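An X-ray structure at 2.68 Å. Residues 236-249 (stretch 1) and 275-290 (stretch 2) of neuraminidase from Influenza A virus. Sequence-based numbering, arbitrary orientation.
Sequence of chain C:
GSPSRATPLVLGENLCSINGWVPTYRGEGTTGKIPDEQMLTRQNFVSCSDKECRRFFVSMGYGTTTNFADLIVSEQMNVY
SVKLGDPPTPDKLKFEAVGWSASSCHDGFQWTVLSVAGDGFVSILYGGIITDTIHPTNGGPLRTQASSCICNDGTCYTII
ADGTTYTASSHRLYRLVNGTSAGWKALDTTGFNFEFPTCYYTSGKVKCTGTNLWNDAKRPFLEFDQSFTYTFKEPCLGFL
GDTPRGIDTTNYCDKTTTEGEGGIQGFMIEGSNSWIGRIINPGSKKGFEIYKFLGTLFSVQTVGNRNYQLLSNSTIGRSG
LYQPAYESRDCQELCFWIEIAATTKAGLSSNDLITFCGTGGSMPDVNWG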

# COMPACT_ATOMS: atom_id res chain seq x y z
N CYS C 236 38.43 12.25 26.35
CA CYS C 236 39.18 12.65 27.53
C CYS C 236 38.21 13.07 28.64
O CYS C 236 38.57 13.81 29.55
CB CYS C 236 40.14 13.79 27.16
SG CYS C 236 41.37 13.35 25.88
N LEU C 237 36.98 12.57 28.55
CA LEU C 237 35.93 12.99 29.48
C LEU C 237 35.51 11.91 30.48
O LEU C 237 35.17 10.78 30.12
CB LEU C 237 34.71 13.48 28.69
CG LEU C 237 34.57 15.00 28.52
CD1 LEU C 237 35.91 15.68 28.38
CD2 LEU C 237 33.70 15.31 27.32
N GLY C 238 35.54 12.29 31.76
CA GLY C 238 35.22 11.39 32.84
C GLY C 238 33.75 11.07 32.96
O GLY C 238 33.35 10.33 33.87
N PHE C 239 32.93 11.64 32.07
CA PHE C 239 31.50 11.29 31.94
C PHE C 239 31.36 10.00 31.12
O PHE C 239 31.34 10.02 29.88
CB PHE C 239 30.73 12.43 31.29
CG PHE C 239 29.23 12.27 31.34
CD1 PHE C 239 28.54 12.43 32.53
CD2 PHE C 239 28.49 12.01 30.18
CE1 PHE C 239 27.15 12.31 32.59
CE2 PHE C 239 27.10 11.88 30.23
CZ PHE C 239 26.43 12.03 31.43
N LEU C 240 31.25 8.87 31.81
CA LEU C 240 31.43 7.57 31.19
C LEU C 240 30.25 7.14 30.34
O LEU C 240 29.14 6.95 30.84
CB LEU C 240 31.71 6.52 32.27
CG LEU C 240 32.97 6.79 33.08
CD1 LEU C 240 33.29 5.61 33.99
CD2 LEU C 240 34.14 7.09 32.15
N GLY C 241 30.52 6.93 29.05
CA GLY C 241 29.50 6.63 28.07
C GLY C 241 28.92 5.22 28.04
O GLY C 241 27.72 5.05 27.73
N ASP C 242 29.72 4.21 28.36
CA ASP C 242 29.24 2.83 28.23
C ASP C 242 28.33 2.40 29.38
O ASP C 242 28.22 3.08 30.41
CB ASP C 242 30.40 1.83 28.10
CG ASP C 242 30.10 0.73 27.11
OD1 ASP C 242 28.91 0.31 27.07
OD2 ASP C 242 31.03 0.32 26.37
N THR C 243 27.68 1.27 29.16
CA THR C 243 26.94 0.57 30.19
C THR C 243 27.19 -0.91 29.92
O THR C 243 26.81 -1.42 28.86
CB THR C 243 25.42 0.85 30.10
OG1 THR C 243 25.16 2.23 30.39
CG2 THR C 243 24.65 -0.03 31.09
N PRO C 244 27.80 -1.63 30.89
CA PRO C 244 28.11 -1.19 32.26
C PRO C 244 29.26 -0.20 32.39
O PRO C 244 29.94 0.10 31.39
CB PRO C 244 28.51 -2.49 32.94
CG PRO C 244 29.06 -3.33 31.86
CD PRO C 244 28.25 -3.01 30.65
N ARG C 245 29.45 0.26 33.62
CA ARG C 245 30.45 1.28 33.95
C ARG C 245 30.49 1.51 35.47
O ARG C 245 29.56 1.13 36.19
CB ARG C 245 30.13 2.59 33.22
CG ARG C 245 28.84 3.28 33.69
CD ARG C 245 28.71 4.68 33.07
NE ARG C 245 27.64 5.46 33.71
CZ ARG C 245 26.38 5.46 33.31
NH1 ARG C 245 26.01 4.73 32.26
NH2 ARG C 245 25.49 6.18 33.95
N GLY C 246 31.55 2.13 35.95
CA GLY C 246 31.60 2.50 37.34
C GLY C 246 31.29 3.98 37.56
O GLY C 246 30.59 4.59 36.75
N ILE C 247 31.82 4.55 38.65
CA ILE C 247 31.62 5.96 38.97
C ILE C 247 32.26 6.87 37.91
O ILE C 247 33.25 6.50 37.29
CB ILE C 247 32.22 6.30 40.37
CG1 ILE C 247 31.69 5.32 41.41
CG2 ILE C 247 31.90 7.73 40.81
CD1 ILE C 247 31.86 5.79 42.84
N ASP C 248 31.67 8.05 37.69
CA ASP C 248 32.31 9.05 36.83
C ASP C 248 33.70 9.42 37.38
O ASP C 248 33.91 9.43 38.59
CB ASP C 248 31.42 10.28 36.68
CG ASP C 248 30.27 10.07 35.69
OD1 ASP C 248 30.36 9.12 34.87
OD2 ASP C 248 29.29 10.86 35.73
N THR C 249 34.65 9.69 36.49
CA THR C 249 36.02 9.96 36.93
C THR C 249 36.41 11.41 36.70
O THR C 249 35.62 12.22 36.22
CB THR C 249 37.05 9.06 36.19
OG1 THR C 249 37.30 9.58 34.88
CG2 THR C 249 36.53 7.65 36.08
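Stretch 2 (275-290) WIGRIINPGSKKGFEI

Stretch 1 is an irregular chain without helix or strand, and stretch 2 lies on it as a strand through I276 and R278; the chain turns a corner at I280, passes P282 and comes back in a second strand that includes E289. Up to the corner, the first strand runs in the same general sense as L237 to T243: G241 pairs with R278 and T243 with P282, each at 5.5 Å between CA atoms. No backbone-to-backbone hydrogen bond links the stretches, and side chains do most of the joining.

The contact opens apolar. L237 CD2 meets I276 CD1 at 4.2 Å, and F239 CD2 approaches the same I276 CD1 at 3.8 Å, at the ring edge. R278 lies over one face of the F239 ring, its guanidinium flat on it, with R278 CZ 3.6 Å from the ring centroid: a cation-pi stack. The rim of that guanidinium stays free for in-plane bonds, and L240 supplies one, R278 NH1 to L240 O at 3.1 Å. At G241 the chains come close, its CA 4.0 Å from I276 CG2. A water bridges G241 O (2.7 Å from its oxygen) to I279 N (3.1 Å). T243 points toward stretch 2, with CG2 4.0 Å from P282 CB.

After the cis peptide before P244, R245 reaches across. Its NH1 and NH2 both donate to I279 O at 2.9 Å, while its guanidinium is sandwiched between P282 CG, 3.5 Å from R245 CZ, and the guanidinium of R278. These like charges stack with centres 3.8 Å apart, and acids compensate: E289 OE2 accepts from R278 NE at 2.8 Å within stretch 2, and D248 forms a two-pronged salt bridge, OD1 to R278 NH1 at 2.9 Å and OD2 to R278 NH2 at 3.3 Å. The rule: F239, R278 and R245 stack in layers, and P282 covers R245's outer face.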

# COMPACT_ATOMS: atom_id res chain seq x y z
N TRP C 275 28.44 15.92 22.59
CA TRP C 275 27.40 15.27 23.37
C TRP C 275 27.81 13.85 23.72
O TRP C 275 28.47 13.16 22.93
CB TRP C 275 26.10 15.21 22.56
CG TRP C 275 25.54 16.52 22.08
CD1 TRP C 275 25.81 17.15 20.89
CD2 TRP C 275 24.55 17.33 22.75
NE1 TRP C 275 25.08 18.31 20.79
CE2 TRP C 275 24.29 18.45 21.91
CE3 TRP C 275 23.86 17.23 23.97
CZ2 TRP C 275 23.38 19.46 22.26
CZ3 TRP C 275 22.96 18.24 24.31
CH2 TRP C 275 22.73 19.34 23.46
N ILE C 276 27.41 13.43 24.91
CA ILE C 276 27.48 12.03 25.28
C ILE C 276 26.10 11.58 25.72
O ILE C 276 25.54 12.15 26.66
CB ILE C 276 28.43 11.79 26.43
CG1 ILE C 276 29.83 12.27 26.06
CG2 ILE C 276 28.43 10.31 26.80
CD1 ILE C 276 30.77 12.25 27.21
N GLY C 277 25.55 10.58 25.03
CA GLY C 277 24.30 9.99 25.46
C GLY C 277 24.58 8.70 26.20
O GLY C 277 25.34 7.86 25.73
N ARG C 278 23.95 8.53 27.35
CA ARG C 278 24.08 7.28 28.07
C ARG C 278 22.86 6.92 28.88
O ARG C 278 21.93 7.73 29.05
CB ARG C 278 25.30 7.31 28.99
CG ARG C 278 25.01 7.95 30.32
CD ARG C 278 26.28 8.40 30.98
NE ARG C 278 25.99 8.93 32.30
CZ ARG C 278 26.91 9.21 33.21
NH1 ARG C 278 28.19 9.01 32.94
NH2 ARG C 278 26.54 9.69 34.39
N ILE C 279 22.87 5.68 29.36
CA ILE C 279 21.87 5.14 30.24
C ILE C 279 22.14 5.64 31.67
O ILE C 279 23.28 5.61 32.13
CB ILE C 279 21.93 3.62 30.18
CG1 ILE C 279 21.68 3.18 28.73
CG2 ILE C 279 20.96 2.99 31.17
CD1 ILE C 279 21.38 1.70 28.53
N ILE C 280 21.10 6.11 32.35
CA ILE C 280 21.30 6.83 33.60
C ILE C 280 21.71 5.91 34.76
O ILE C 280 22.71 6.17 35.42
CB ILE C 280 20.07 7.68 33.96
CG1 ILE C 280 19.74 8.62 32.79
CG2 ILE C 280 20.31 8.47 35.27
CD1 ILE C 280 18.49 9.43 33.00
N ASN C 281 20.95 4.85 35.00
CA ASN C 281 21.33 3.87 36.00
C ASN C 281 21.90 2.65 35.30
O ASN C 281 21.16 1.88 34.72
CB ASN C 281 20.13 3.46 36.87
CG ASN C 281 19.36 4.65 37.42
OD1 ASN C 281 19.31 5.73 36.82
ND2 ASN C 281 18.74 4.46 38.58
N PRO C 282 23.23 2.45 35.37
CA PRO C 282 23.73 1.29 34.62
C PRO C 282 23.27 -0.06 35.22
O PRO C 282 23.41 -1.11 34.57
CB PRO C 282 25.26 1.43 34.72
CG PRO C 282 25.51 2.79 35.34
CD PRO C 282 24.29 3.11 36.15
N GLY C 283 22.73 -0.03 36.45
CA GLY C 283 22.29 -1.25 37.13
C GLY C 283 20.99 -1.80 36.57
O GLY C 283 20.99 -2.78 35.84
N SER C 284 19.88 -1.19 36.97
CA SER C 284 18.60 -1.41 36.30
C SER C 284 18.79 -0.49 35.13
O SER C 284 19.10 0.68 35.35
CB SER C 284 17.48 -0.84 37.15
OG SER C 284 17.62 0.58 37.28
N LYS C 285 18.62 -0.97 33.90
CA LYS C 285 18.99 -0.10 32.77
C LYS C 285 17.95 1.01 32.49
O LYS C 285 17.35 1.06 31.41
CB LYS C 285 19.31 -0.92 31.52
CG LYS C 285 20.65 -1.66 31.61
CD LYS C 285 20.86 -2.62 30.42
CE LYS C 285 22.09 -3.50 30.63
NZ LYS C 285 21.73 -4.95 30.73
N LYS C 286 17.78 1.90 33.46
CA LYS C 286 16.68 2.87 33.45
C LYS C 286 17.09 4.31 33.14
O LYS C 286 18.08 4.82 33.68
CB LYS C 286 15.89 2.80 34.77
CG LYS C 286 14.93 1.61 34.79
CD LYS C 286 13.51 1.99 35.25
CE LYS C 286 12.52 0.81 35.11
NZ LYS C 286 11.83 0.65 33.77
N GLY C 287 16.31 4.95 32.26
CA GLY C 287 16.53 6.35 31.93
C GLY C 287 17.64 6.59 30.92
O GLY C 287 18.55 5.77 30.74
N PHE C 288 17.56 7.73 30.24
CA PHE C 288 18.58 8.10 29.28
C PHE C 288 18.86 9.57 29.43
O PHE C 288 17.94 10.39 29.58
CB PHE C 288 18.11 7.79 27.86
CG PHE C 288 19.17 7.95 26.82
CD1 PHE C 288 20.01 6.89 26.51
CD2 PHE C 288 19.34 9.14 26.14
CE1 PHE C 288 21.00 7.01 25.54
CE2 PHE C 288 20.32 9.28 25.18
CZ PHE C 288 21.16 8.21 24.88
N GLU C 289 20.14 9.92 29.40
CA GLU C 289 20.54 11.32 29.53
C GLU C 289 21.49 11.64 28.40
O GLU C 289 22.12 10.74 27.83
CB GLU C 289 21.17 11.60 30.91
CG GLU C 289 22.50 10.85 31.21
CD GLU C 289 22.88 10.85 32.69
OE1 GLU C 289 22.55 11.84 33.40
OE2 GLU C 289 23.51 9.87 33.15
N ILE C 290 21.57 12.91 28.04
CA ILE C 290 22.53 13.35 27.05
C ILE C 290 23.13 14.67 27.54
O ILE C 290 22.41 15.60 27.93
CB ILE C 290 21.93 13.41 25.59
CG1 ILE C 290 23.04 13.60 24.55
CG2 ILE C 290 20.81 14.47 25.46
CD1 ILE C 290 22.58 13.38 23.10
O HOH W 1 25.36 4.03 28.52